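Local coordinates for fructose 1-phosphate kinase (Staphylococcus aureus, PDB 2JG5), which probably uses ATP to phosphorylate fructose 1-phosphate to fructose 1,6-bisphosphate, as a kinase of the pfkB carbohydrate kinase family, at residues I230-V235 with S264-F269; A268-V273 with S296-S301; L176-N181 with Q212-S217. All coordinates share one frame; numbering follows the deposited sequence.

Contact 1 of 3, residues I230-V235 with S264-F269. Unlike the reference sequence in segment 264-269: Ser264 (reference Thr).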
ATOM      1  N   ILE A 230      26.438 -11.490  37.786  1.00 33.31           N
ATOM      2  CA  ILE A 230      26.864 -12.538  36.853  1.00 32.02           C
ATOM      3  C   ILE A 230      26.963 -12.037  35.398  1.00 31.40           C
ATOM      4  O   ILE A 230      26.306 -11.078  35.018  1.00 30.68           O
ATOM      5  CB  ILE A 230      25.901 -13.770  36.928  1.00 32.14           C
ATOM      6  CG1 ILE A 230      26.580 -15.044  36.417  1.00 31.87           C
ATOM      7  CG2 ILE A 230      24.583 -13.491  36.189  1.00 32.20           C
ATOM      8  CD1 ILE A 230      25.810 -16.332  36.690  1.00 31.45           C
ATOM      9  N   SER A 231      27.801 -12.686  34.594  1.00 30.77           N
ATOM     10  CA  SER A 231      27.716 -12.547  33.143  1.00 30.56           C
ATOM     11  C   SER A 231      27.646 -13.914  32.475  1.00 30.11           C
ATOM     12  O   SER A 231      28.277 -14.860  32.921  1.00 30.72           O
ATOM     13  CB  SER A 231      28.860 -11.704  32.581  1.00 30.38           C
ATOM     14  OG  SER A 231      30.108 -12.280  32.882  1.00 31.09           O
ATOM     15  N   ILE A 232      26.863 -14.023  31.413  1.00 29.67           N
ATOM     16  CA  ILE A 232      26.630 -15.317  30.774  1.00 29.65           C
ATOM     17  C   ILE A 232      26.968 -15.268  29.286  1.00 29.83           C
ATOM     18  O   ILE A 232      26.707 -14.265  28.595  1.00 29.71           O
ATOM     19  CB  ILE A 232      25.165 -15.814  30.983  1.00 29.66           C
ATOM     20  CG1 ILE A 232      24.842 -15.914  32.477  1.00 29.79           C
ATOM     21  CG2 ILE A 232      24.934 -17.190  30.309  1.00 29.13           C
ATOM     22  CD1 ILE A 232      23.421 -15.567  32.821  1.00 29.56           C
ATOM     23  N   LYS A 233      27.565 -16.350  28.802  1.00 29.98           N
ATOM     24  CA  LYS A 233      27.874 -16.464  27.384  1.00 30.03           C
ATOM     25  C   LYS A 233      26.954 -17.467  26.714  1.00 30.40           C
ATOM     26  O   LYS A 233      26.884 -18.634  27.115  1.00 30.71           O
ATOM     27  CB  LYS A 233      29.344 -16.829  27.164  1.00 29.70           C
ATOM     28  CG  LYS A 233      29.757 -16.941  25.699  1.00 28.65           C
ATOM     29  CD  LYS A 233      29.647 -15.614  24.961  1.00 27.16           C
ATOM     30  CE  LYS A 233      29.788 -15.784  23.461  1.00 26.37           C
ATOM     31  NZ  LYS A 233      31.211 -15.978  23.040  1.00 23.81           N
ATOM     32  N   ALA A 234      26.233 -16.994  25.704  1.00 30.88           N
ATOM     33  CA  ALA A 234      25.445 -17.870  24.846  1.00 31.65           C
ATOM     34  C   ALA A 234      26.158 -18.045  23.510  1.00 32.52           C
ATOM     35  O   ALA A 234      26.695 -17.083  22.940  1.00 32.81           O
ATOM     36  CB  ALA A 234      24.063 -17.315  24.639  1.00 31.49           C
ATOM     37  N   VAL A 235      26.184 -19.279  23.025  1.00 33.19           N
ATOM     38  CA  VAL A 235      26.769 -19.578  21.732  1.00 34.12           C
ATOM     39  C   VAL A 235      25.732 -20.355  20.911  1.00 35.12           C
ATOM     40  O   VAL A 235      25.299 -21.441  21.302  1.00 35.36           O
ATOM     41  CB  VAL A 235      28.098 -20.371  21.893  1.00 34.07           C
ATOM     42  CG1 VAL A 235      28.426 -21.149  20.640  1.00 34.20           C
ATOM     43  CG2 VAL A 235      29.253 -19.437  22.268  1.00 33.75           C
ATOM     44  N   SER A 264      14.839 -19.419  34.696  1.00 32.20           N
ATOM     45  CA  SER A 264      16.045 -18.807  35.253  1.00 32.28           C
ATOM     46  C   SER A 264      16.566 -17.784  34.266  1.00 32.51           C
ATOM     47  O   SER A 264      16.310 -17.880  33.060  1.00 32.41           O
ATOM     48  CB  SER A 264      17.120 -19.865  35.485  1.00 32.11           C
ATOM     49  OG  SER A 264      17.742 -20.216  34.254  1.00 31.86           O
ATOM     50  N   ILE A 265      17.306 -16.805  34.772  1.00 33.08           N
ATOM     51  CA  ILE A 265      18.004 -15.860  33.908  1.00 33.52           C
ATOM     52  C   ILE A 265      18.736 -16.616  32.779  1.00 33.45           C
ATOM     53  O   ILE A 265      18.577 -16.273  31.600  1.00 33.54           O
ATOM     54  CB  ILE A 265      18.935 -14.918  34.728  1.00 33.65           C
ATOM     55  CG1 ILE A 265      18.153 -13.677  35.142  1.00 34.58           C
ATOM     56  CG2 ILE A 265      20.146 -14.473  33.923  1.00 33.94           C
ATOM     57  CD1 ILE A 265      18.622 -13.072  36.458  1.00 36.56           C
ATOM     58  N   GLU A 266      19.477 -17.661  33.152  1.00 33.51           N
ATOM     59  CA  GLU A 266      20.277 -18.457  32.213  1.00 33.83           C
ATOM     60  C   GLU A 266      19.445 -19.096  31.105  1.00 33.41           C
ATOM     61  O   GLU A 266      19.794 -19.007  29.925  1.00 33.96           O
ATOM     62  CB  GLU A 266      21.054 -19.564  32.946  1.00 34.01           C
ATOM     63  CG  GLU A 266      22.219 -19.088  33.797  1.00 36.09           C
ATOM     64  CD  GLU A 266      21.817 -18.706  35.226  1.00 38.26           C
ATOM     65  OE1 GLU A 266      20.612 -18.749  35.563  1.00 38.72           O
ATOM     66  OE2 GLU A 266      22.723 -18.364  36.021  1.00 39.32           O
ATOM     67  N   LYS A 267      18.358 -19.760  31.485  1.00 32.76           N
ATOM     68  CA  LYS A 267      17.518 -20.443  30.513  1.00 31.90           C
ATOM     69  C   LYS A 267      16.698 -19.467  29.686  1.00 31.48           C
ATOM     70  O   LYS A 267      16.475 -19.700  28.494  1.00 31.48           O
ATOM     71  CB  LYS A 267      16.632 -21.475  31.200  1.00 31.68           C
ATOM     72  CG  LYS A 267      17.414 -22.664  31.740  1.00 31.41           C
ATOM     73  CD  LYS A 267      17.683 -23.669  30.646  1.00 30.85           C
ATOM     74  CE  LYS A 267      18.743 -24.666  31.051  1.00 31.81           C
ATOM     75  NZ  LYS A 267      18.531 -25.924  30.301  1.00 31.95           N
ATOM     76  N   ALA A 268      16.262 -18.377  30.320  1.00 31.14           N
ATOM     77  CA  ALA A 268      15.564 -17.290  29.621  1.00 30.60           C
ATOM     78  C   ALA A 268      16.468 -16.714  28.543  1.00 30.40           C
ATOM     79  O   ALA A 268      16.027 -16.463  27.418  1.00 30.82           O
ATOM     80  CB  ALA A 268      15.142 -16.213  30.590  1.00 30.20           C
ATOM     81  N   PHE A 269      17.741 -16.532  28.896  1.00 30.33           N
ATOM     82  CA  PHE A 269      18.763 -16.017  27.981  1.00 29.76           C
ATOM     83  C   PHE A 269      19.007 -17.005  26.842  1.00 29.57           C
ATOM     84  O   PHE A 269      19.031 -16.610  25.671  1.00 29.69           O
ATOM     85  CB  PHE A 269      20.053 -15.700  28.746  1.00 29.23           C
ATOM     86  CG  PHE A 269      21.159 -15.109  27.893  1.00 29.25           C
ATOM     87  CD1 PHE A 269      20.928 -13.996  27.076  1.00 28.63           C
ATOM     88  CD2 PHE A 269      22.446 -15.642  27.945  1.00 27.36           C
ATOM     89  CE1 PHE A 269      21.959 -13.446  26.303  1.00 27.81           C
ATOM     90  CE2 PHE A 269      23.484 -15.088  27.189  1.00 27.67           C
ATOM     91  CZ  PHE A 269      23.238 -13.998  26.363  1.00 28.02           C
TER
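Phe269 sets CG anti to its backbone N (chi1 -178°), which starts its ring off the helix toward the strand; there Ile232 meets the ring with CG2, which lies anti to its backbone N, while CG1, anti to the carbonyl carbon, sends CD1 to the start of the helix. The ring and Ile232 slide past each other in opposite senses, Ile232 CG2 resting 3.8 Å from Phe269 CD2. One rim atom, Phe269 CE2, carries much of the remaining contact. Ala234 CB comes within 3.4 Å of it, a snug approach, and Ile232 O lies 3.6 Å from the same CE2, so the ring is tucked against the strand backbone as well as against side chains. At the ring's edge, close to its plane, is the carbonyl carbon of Lys233. In the first turn of the helix, Ile232 CD1 packs 3.6 Å from Ile265 CG2 and 3.8 Å from Glu266 CG. Glu266 is bent at chi2, and its OE2 lies 3.8 Å from Ile230 CD1, a contact of a carboxylate oxygen with a methyl group. No hydrogen bond joins the two segments. The helix start has its own polar bond, with Ser264 as N-cap: Lys267 N donates to Ser264 OG over 2.9 Å at a nearly straight 168°. Met255 of helix 247-260 and Ala223 of strand 223-226 also touch the ring. The axes of strand 230-235 and of helix residues 265-269 are inclined by 30°, and the helix lies on one side of the antiparallel sheet to which the strand belongs. Such alpha-on-beta layering is a feature of the ribokinase-like fold, in which helices flank the central sheet, here in its C-terminal antiparallel part.

Contact 2 of 3, residues A268-V273 with S296-S301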
ATOM      1  N   ALA A 268      16.262 -18.377  30.320  1.00 31.14           N
ATOM      2  CA  ALA A 268      15.564 -17.290  29.621  1.00 30.60           C
ATOM      3  C   ALA A 268      16.468 -16.714  28.543  1.00 30.40           C
ATOM      4  O   ALA A 268      16.027 -16.463  27.418  1.00 30.82           O
ATOM      5  CB  ALA A 268      15.142 -16.213  30.590  1.00 30.20           C
ATOM      6  N   PHE A 269      17.741 -16.532  28.896  1.00 30.33           N
ATOM      7  CA  PHE A 269      18.763 -16.017  27.981  1.00 29.76           C
ATOM      8  C   PHE A 269      19.007 -17.005  26.842  1.00 29.57           C
ATOM      9  O   PHE A 269      19.031 -16.610  25.671  1.00 29.69           O
ATOM     10  CB  PHE A 269      20.053 -15.700  28.746  1.00 29.23           C
ATOM     11  CG  PHE A 269      21.159 -15.109  27.893  1.00 29.25           C
ATOM     12  CD1 PHE A 269      20.928 -13.996  27.076  1.00 28.63           C
ATOM     13  CD2 PHE A 269      22.446 -15.642  27.945  1.00 27.36           C
ATOM     14  CE1 PHE A 269      21.959 -13.446  26.303  1.00 27.81           C
ATOM     15  CE2 PHE A 269      23.484 -15.088  27.189  1.00 27.67           C
ATOM     16  CZ  PHE A 269      23.238 -13.998  26.363  1.00 28.02           C
ATOM     17  N   GLN A 270      19.170 -18.283  27.190  1.00 29.07           N
ATOM     18  CA  GLN A 270      19.222 -19.370  26.207  1.00 28.79           C
ATOM     19  C   GLN A 270      18.040 -19.329  25.223  1.00 28.61           C
ATOM     20  O   GLN A 270      18.239 -19.426  24.006  1.00 28.58           O
ATOM     21  CB  GLN A 270      19.239 -20.725  26.917  1.00 28.89           C
ATOM     22  CG  GLN A 270      19.652 -21.872  26.029  1.00 28.80           C
ATOM     23  CD  GLN A 270      19.344 -23.223  26.636  1.00 29.24           C
ATOM     24  OE1 GLN A 270      18.327 -23.400  27.316  1.00 31.34           O
ATOM     25  NE2 GLN A 270      20.207 -24.185  26.384  1.00 25.57           N
ATOM     26  N   GLN A 271      16.824 -19.196  25.760  1.00 28.16           N
ATOM     27  CA  GLN A 271      15.611 -19.039  24.952  1.00 28.35           C
ATOM     28  C   GLN A 271      15.715 -17.809  24.041  1.00 28.34           C
ATOM     29  O   GLN A 271      15.361 -17.867  22.866  1.00 28.75           O
ATOM     30  CB  GLN A 271      14.375 -18.934  25.859  1.00 28.25           C
ATOM     31  CG  GLN A 271      13.074 -18.604  25.146  1.00 27.99           C
ATOM     32  CD  GLN A 271      11.884 -19.256  25.798  1.00 28.89           C
ATOM     33  OE1 GLN A 271      11.601 -20.429  25.557  1.00 28.62           O
ATOM     34  NE2 GLN A 271      11.168 -18.500  26.633  1.00 29.84           N
ATOM     35  N   ALA A 272      16.234 -16.715  24.599  1.00 28.63           N
ATOM     36  CA  ALA A 272      16.439 -15.462  23.890  1.00 28.06           C
ATOM     37  C   ALA A 272      17.325 -15.637  22.655  1.00 28.37           C
ATOM     38  O   ALA A 272      16.952 -15.211  21.555  1.00 28.23           O
ATOM     39  CB  ALA A 272      17.016 -14.426  24.833  1.00 27.81           C
ATOM     40  N   VAL A 273      18.478 -16.288  22.837  1.00 28.33           N
ATOM     41  CA  VAL A 273      19.430 -16.538  21.747  1.00 28.02           C
ATOM     42  C   VAL A 273      18.893 -17.541  20.712  1.00 28.14           C
ATOM     43  O   VAL A 273      19.086 -17.366  19.501  1.00 27.99           O
ATOM     44  CB  VAL A 273      20.849 -16.916  22.283  1.00 27.85           C
ATOM     45  CG1 VAL A 273      21.766 -17.313  21.160  1.00 27.57           C
ATOM     46  CG2 VAL A 273      21.462 -15.735  23.045  1.00 27.67           C
ATOM     47  N   SER A 296      18.092 -26.371  22.386  1.00 34.21           N
ATOM     48  CA  SER A 296      18.818 -27.587  22.746  1.00 34.43           C
ATOM     49  C   SER A 296      20.274 -27.462  22.292  1.00 34.59           C
ATOM     50  O   SER A 296      21.165 -28.124  22.831  1.00 34.62           O
ATOM     51  CB  SER A 296      18.189 -28.808  22.077  1.00 34.38           C
ATOM     52  OG  SER A 296      16.785 -28.804  22.224  1.00 34.33           O
ATOM     53  N   GLN A 297      20.500 -26.590  21.307  1.00 34.61           N
ATOM     54  CA  GLN A 297      21.791 -26.461  20.643  1.00 34.34           C
ATOM     55  C   GLN A 297      22.592 -25.273  21.151  1.00 33.89           C
ATOM     56  O   GLN A 297      23.796 -25.180  20.913  1.00 33.72           O
ATOM     57  CB  GLN A 297      21.585 -26.335  19.134  1.00 34.46           C
ATOM     58  CG  GLN A 297      20.950 -27.562  18.488  1.00 34.83           C
ATOM     59  CD  GLN A 297      20.752 -27.391  16.999  1.00 34.96           C
ATOM     60  OE1 GLN A 297      20.002 -26.519  16.558  1.00 36.32           O
ATOM     61  NE2 GLN A 297      21.429 -28.223  16.213  1.00 35.54           N
ATOM     62  N   VAL A 298      21.917 -24.358  21.838  1.00 33.56           N
ATOM     63  CA  VAL A 298      22.567 -23.168  22.368  1.00 33.01           C
ATOM     64  C   VAL A 298      23.298 -23.550  23.647  1.00 32.88           C
ATOM     65  O   VAL A 298      22.716 -24.138  24.564  1.00 32.60           O
ATOM     66  CB  VAL A 298      21.550 -22.007  22.611  1.00 33.10           C
ATOM     67  CG1 VAL A 298      22.215 -20.815  23.300  1.00 32.51           C
ATOM     68  CG2 VAL A 298      20.917 -21.570  21.299  1.00 32.57           C
ATOM     69  N   THR A 299      24.586 -23.237  23.687  1.00 32.86           N
ATOM     70  CA  THR A 299      25.386 -23.465  24.883  1.00 33.06           C
ATOM     71  C   THR A 299      25.355 -22.244  25.798  1.00 33.04           C
ATOM     72  O   THR A 299      25.396 -21.097  25.331  1.00 33.35           O
ATOM     73  CB  THR A 299      26.824 -23.816  24.518  1.00 33.06           C
ATOM     74  OG1 THR A 299      26.804 -24.930  23.620  1.00 33.10           O
ATOM     75  CG2 THR A 299      27.622 -24.193  25.758  1.00 33.14           C
ATOM     76  N   ILE A 300      25.270 -22.515  27.099  1.00 32.81           N
ATOM     77  CA  ILE A 300      25.237 -21.486  28.137  1.00 32.56           C
ATOM     78  C   ILE A 300      26.434 -21.671  29.058  1.00 32.15           C
ATOM     79  O   ILE A 300      26.691 -22.777  29.539  1.00 32.57           O
ATOM     80  CB  ILE A 300      23.897 -21.545  28.939  1.00 32.74           C
ATOM     81  CG1 ILE A 300      22.721 -21.027  28.095  1.00 32.63           C
ATOM     82  CG2 ILE A 300      23.995 -20.835  30.304  1.00 32.52           C
ATOM     83  CD1 ILE A 300      22.905 -19.636  27.479  1.00 31.53           C
ATOM     84  N   SER A 301      27.172 -20.592  29.285  1.00 31.41           N
ATOM     85  CA  SER A 301      28.324 -20.628  30.170  1.00 30.80           C
ATOM     86  C   SER A 301      28.377 -19.374  31.014  1.00 30.18           C
ATOM     87  O   SER A 301      28.089 -18.278  30.526  1.00 29.90           O
ATOM     88  CB  SER A 301      29.608 -20.744  29.355  1.00 30.90           C
ATOM     89  OG  SER A 301      29.559 -21.898  28.542  1.00 32.07           O
TER
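Gln270 supplies the polar link to Val298, and it is a single hydrogen bond: NE2 donates to Val298 O over 3.1 Å, with an N-H...acceptor angle of 165°. The acceptor lies almost in the plane of the Gln270 amide, whereas NE2 stands tilted 25° from the plane of the Val298 carbonyl. CG anti to the backbone N and an extended chain beyond it carry the amide from the helix across to this carbonyl, just before strand 299-303 begins.

Apolar contacts line the same side chain. Gln270 CB sits 3.7 Å from Ile300 CG1, and Gln270 CG lies 3.9 Å from Val298 CG1, so the aliphatic stem is laid against both residues on its way to the bond. One turn further along the helix, Val273 CG1 meets Val298 CG1 at 4.1 Å. Within the helix Val273 also places CG2 over one face of the Phe269 ring, and Ile300 CD1 approaches Phe269 CD2 at 4.0 Å. Ile300 in turn touches Ile232 of the neighbouring strand. The result is a helix packed on the outermost strand of the C-terminal antiparallel sheet, an alpha/beta layer consistent with the ribokinase-like fold.

Contact 3 of 3, residues L176-N181 with Q212-S217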
ATOM      1  N   LEU A 176      14.872  -2.982  32.866  1.00 32.10           N
ATOM      2  CA  LEU A 176      15.137  -4.370  33.224  1.00 32.17           C
ATOM      3  C   LEU A 176      16.323  -4.915  32.443  1.00 32.15           C
ATOM      4  O   LEU A 176      17.193  -5.558  33.005  1.00 32.71           O
ATOM      5  CB  LEU A 176      13.902  -5.224  32.983  1.00 32.08           C
ATOM      6  CG  LEU A 176      14.077  -6.716  33.231  1.00 32.55           C
ATOM      7  CD1 LEU A 176      14.147  -6.993  34.729  1.00 32.65           C
ATOM      8  CD2 LEU A 176      12.939  -7.485  32.567  1.00 33.13           C
ATOM      9  N   PHE A 177      16.314  -4.686  31.136  1.00 32.35           N
ATOM     10  CA  PHE A 177      17.508  -4.784  30.303  1.00 31.94           C
ATOM     11  C   PHE A 177      17.420  -3.867  29.085  1.00 31.81           C
ATOM     12  O   PHE A 177      16.333  -3.479  28.655  1.00 30.98           O
ATOM     13  CB  PHE A 177      17.825  -6.234  29.885  1.00 32.03           C
ATOM     14  CG  PHE A 177      16.843  -6.836  28.915  1.00 31.95           C
ATOM     15  CD1 PHE A 177      17.065  -6.761  27.545  1.00 32.13           C
ATOM     16  CD2 PHE A 177      15.720  -7.523  29.377  1.00 31.77           C
ATOM     17  CE1 PHE A 177      16.167  -7.336  26.643  1.00 32.94           C
ATOM     18  CE2 PHE A 177      14.816  -8.105  28.489  1.00 32.36           C
ATOM     19  CZ  PHE A 177      15.041  -8.013  27.113  1.00 32.82           C
ATOM     20  N   ILE A 178      18.596  -3.507  28.572  1.00 32.03           N
ATOM     21  CA  ILE A 178      18.754  -2.929  27.238  1.00 31.86           C
ATOM     22  C   ILE A 178      19.532  -3.919  26.344  1.00 31.92           C
ATOM     23  O   ILE A 178      20.127  -4.874  26.848  1.00 31.64           O
ATOM     24  CB  ILE A 178      19.456  -1.567  27.294  1.00 31.66           C
ATOM     25  CG1 ILE A 178      20.740  -1.669  28.138  1.00 31.56           C
ATOM     26  CG2 ILE A 178      18.482  -0.519  27.835  1.00 32.19           C
ATOM     27  CD1 ILE A 178      21.689  -0.506  27.983  1.00 32.70           C
ATOM     28  N   LYS A 179      19.530  -3.694  25.030  1.00 31.92           N
ATOM     29  CA  LYS A 179      20.147  -4.657  24.109  1.00 32.12           C
ATOM     30  C   LYS A 179      21.061  -4.052  23.026  1.00 32.02           C
ATOM     31  O   LYS A 179      20.767  -4.154  21.837  1.00 31.94           O
ATOM     32  CB  LYS A 179      19.072  -5.568  23.481  1.00 31.96           C
ATOM     33  CG  LYS A 179      19.631  -6.872  22.918  1.00 32.18           C
ATOM     34  CD  LYS A 179      18.635  -7.659  22.088  1.00 32.77           C
ATOM     35  CE  LYS A 179      18.365  -6.987  20.759  1.00 34.62           C
ATOM     36  NZ  LYS A 179      19.579  -6.986  19.884  1.00 35.75           N
ATOM     37  N   PRO A 180      22.190  -3.443  23.424  1.00 32.32           N
ATOM     38  CA  PRO A 180      23.051  -2.897  22.379  1.00 32.56           C
ATOM     39  C   PRO A 180      23.847  -3.984  21.648  1.00 32.54           C
ATOM     40  O   PRO A 180      23.922  -5.126  22.103  1.00 31.98           O
ATOM     41  CB  PRO A 180      24.001  -1.990  23.156  1.00 32.64           C
ATOM     42  CG  PRO A 180      24.132  -2.664  24.487  1.00 32.44           C
ATOM     43  CD  PRO A 180      22.755  -3.222  24.771  1.00 32.78           C
ATOM     44  N   ASN A 181      24.424  -3.634  20.509  1.00 32.82           N
ATOM     45  CA  ASN A 181      25.392  -4.540  19.897  1.00 33.21           C
ATOM     46  C   ASN A 181      26.817  -4.184  20.310  1.00 33.31           C
ATOM     47  O   ASN A 181      27.076  -3.096  20.842  1.00 33.31           O
ATOM     48  CB  ASN A 181      25.222  -4.649  18.370  1.00 32.94           C
ATOM     49  CG  ASN A 181      25.187  -3.305  17.680  1.00 32.89           C
ATOM     50  OD1 ASN A 181      26.110  -2.491  17.801  1.00 33.11           O
ATOM     51  ND2 ASN A 181      24.126  -3.071  16.923  1.00 32.91           N
ATOM     52  N   GLN A 212      19.423  -2.637  34.825  1.00 33.28           N
ATOM     53  CA  GLN A 212      19.321  -3.778  35.731  1.00 33.45           C
ATOM     54  C   GLN A 212      20.118  -4.961  35.185  1.00 32.88           C
ATOM     55  O   GLN A 212      20.692  -5.747  35.943  1.00 32.60           O
ATOM     56  CB  GLN A 212      17.857  -4.168  35.962  1.00 33.59           C
ATOM     57  CG  GLN A 212      17.102  -3.248  36.932  1.00 34.56           C
ATOM     58  CD  GLN A 212      15.682  -3.733  37.214  1.00 35.05           C
ATOM     59  OE1 GLN A 212      15.469  -4.861  37.673  1.00 37.32           O
ATOM     60  NE2 GLN A 212      14.705  -2.883  36.936  1.00 35.97           N
ATOM     61  N   SER A 213      20.152  -5.063  33.858  1.00 32.53           N
ATOM     62  CA  SER A 213      20.977  -6.032  33.153  1.00 31.72           C
ATOM     63  C   SER A 213      21.127  -5.590  31.699  1.00 31.74           C
ATOM     64  O   SER A 213      20.464  -4.647  31.264  1.00 32.02           O
ATOM     65  CB  SER A 213      20.369  -7.430  33.231  1.00 31.83           C
ATOM     66  OG  SER A 213      19.056  -7.453  32.714  1.00 30.77           O
ATOM     67  N   VAL A 214      22.008  -6.259  30.959  1.00 31.07           N
ATOM     68  CA  VAL A 214      22.318  -5.878  29.584  1.00 30.91           C
ATOM     69  C   VAL A 214      22.566  -7.136  28.773  1.00 30.69           C
ATOM     70  O   VAL A 214      23.334  -7.997  29.194  1.00 30.61           O
ATOM     71  CB  VAL A 214      23.597  -4.981  29.496  1.00 30.72           C
ATOM     72  CG1 VAL A 214      23.950  -4.648  28.047  1.00 30.48           C
ATOM     73  CG2 VAL A 214      23.445  -3.702  30.307  1.00 30.93           C
ATOM     74  N   ILE A 215      21.903  -7.242  27.625  1.00 30.55           N
ATOM     75  CA  ILE A 215      22.235  -8.268  26.636  1.00 30.81           C
ATOM     76  C   ILE A 215      23.003  -7.609  25.509  1.00 30.88           C
ATOM     77  O   ILE A 215      22.555  -6.615  24.942  1.00 30.57           O
ATOM     78  CB  ILE A 215      20.991  -8.975  26.061  1.00 30.68           C
ATOM     79  CG1 ILE A 215      20.233  -9.705  27.164  1.00 30.60           C
ATOM     80  CG2 ILE A 215      21.397  -9.961  24.973  1.00 30.41           C
ATOM     81  CD1 ILE A 215      18.848 -10.180  26.737  1.00 31.56           C
ATOM     82  N   VAL A 216      24.174  -8.149  25.204  1.00 31.48           N
ATOM     83  CA  VAL A 216      24.987  -7.606  24.133  1.00 31.91           C
ATOM     84  C   VAL A 216      25.003  -8.609  22.988  1.00 32.92           C
ATOM     85  O   VAL A 216      25.468  -9.749  23.139  1.00 32.92           O
ATOM     86  CB  VAL A 216      26.414  -7.256  24.591  1.00 31.82           C
ATOM     87  CG1 VAL A 216      27.206  -6.651  23.443  1.00 31.51           C
ATOM     88  CG2 VAL A 216      26.379  -6.294  25.752  1.00 31.52           C
ATOM     89  N   SER A 217      24.471  -8.177  21.850  1.00 33.49           N
ATOM     90  CA  SER A 217      24.373  -9.016  20.679  1.00 34.34           C
ATOM     91  C   SER A 217      25.718  -9.088  19.970  1.00 34.54           C
ATOM     92  O   SER A 217      26.366  -8.067  19.725  1.00 34.84           O
ATOM     93  CB  SER A 217      23.292  -8.475  19.742  1.00 34.61           C
ATOM     94  OG  SER A 217      23.048  -9.376  18.671  1.00 36.30           O
TER
HETATM   95  O   HOH W   1      20.339  -9.346  18.180  1.00 28.86           O
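Ser213 OG donates to Leu176 O over 2.7 Å, the shortest polar bond between the two segments. OG occupies the position between backbone N and carbonyl carbon (chi1 57°), which also brings it 3.3 Å from Phe177 CB. Beside it, Gln212 crosses Leu176 at a slant, its CB near Leu176 O, and gives its NE2 to His174 O. Farther on, backbone bonds take over: Ile215 N to Ile178 O, and Ser217 N to Pro180 O at 3.1 Å; the bond from Ile178 N to Ser213 O is weak. Both segments run the same way, and the helices between them make this a beta-alpha-beta crossover. It sets strand 214-217, an edge of the C-terminal antiparallel sheet, beside strand 177-178, the last strand of the parallel sheet, consistent with the way the ribokinase-like fold carries its central sheet on from one to the other. On one side Ile215 places CD1 over a face of the Phe177 ring, a CH-pi contact 4.2 Å from the centroid but offset toward the rim; Met255 of helix 247-260 packs against both. On the side of Ile178 and Pro180, Val214 meets Pro180 CD through CG1 at 3.8 Å, while its CG2 lies 4.0 Å from Ile178 CG1. Lys179, bent at chi3 and chi4, ends at a water that accepts from NZ over 3.0 Å and is also hydrogen-bonded to Ser217 OG.

From the N terminus, contact 3 closes first, around a mostly helical loop that includes helices 182-188 and 196-208, and joins the edge of the parallel sheet to the antiparallel one. Strand 223-226 follows, and contact 1 then closes the loop from 230-235 through helix 247-260 to the start of helix 265-280. Contact 2 opens on that same helix, sharing Ala268 and Phe269 with contact 1, and returns through helix 288-295 to strand 299-303, the neighbour of 230-235. No loop encloses another; the last two merely overlap at the shared residues. Phe269 connects all three, its CE1 lying 3.8 Å from Ile215 CG2 of contact 3.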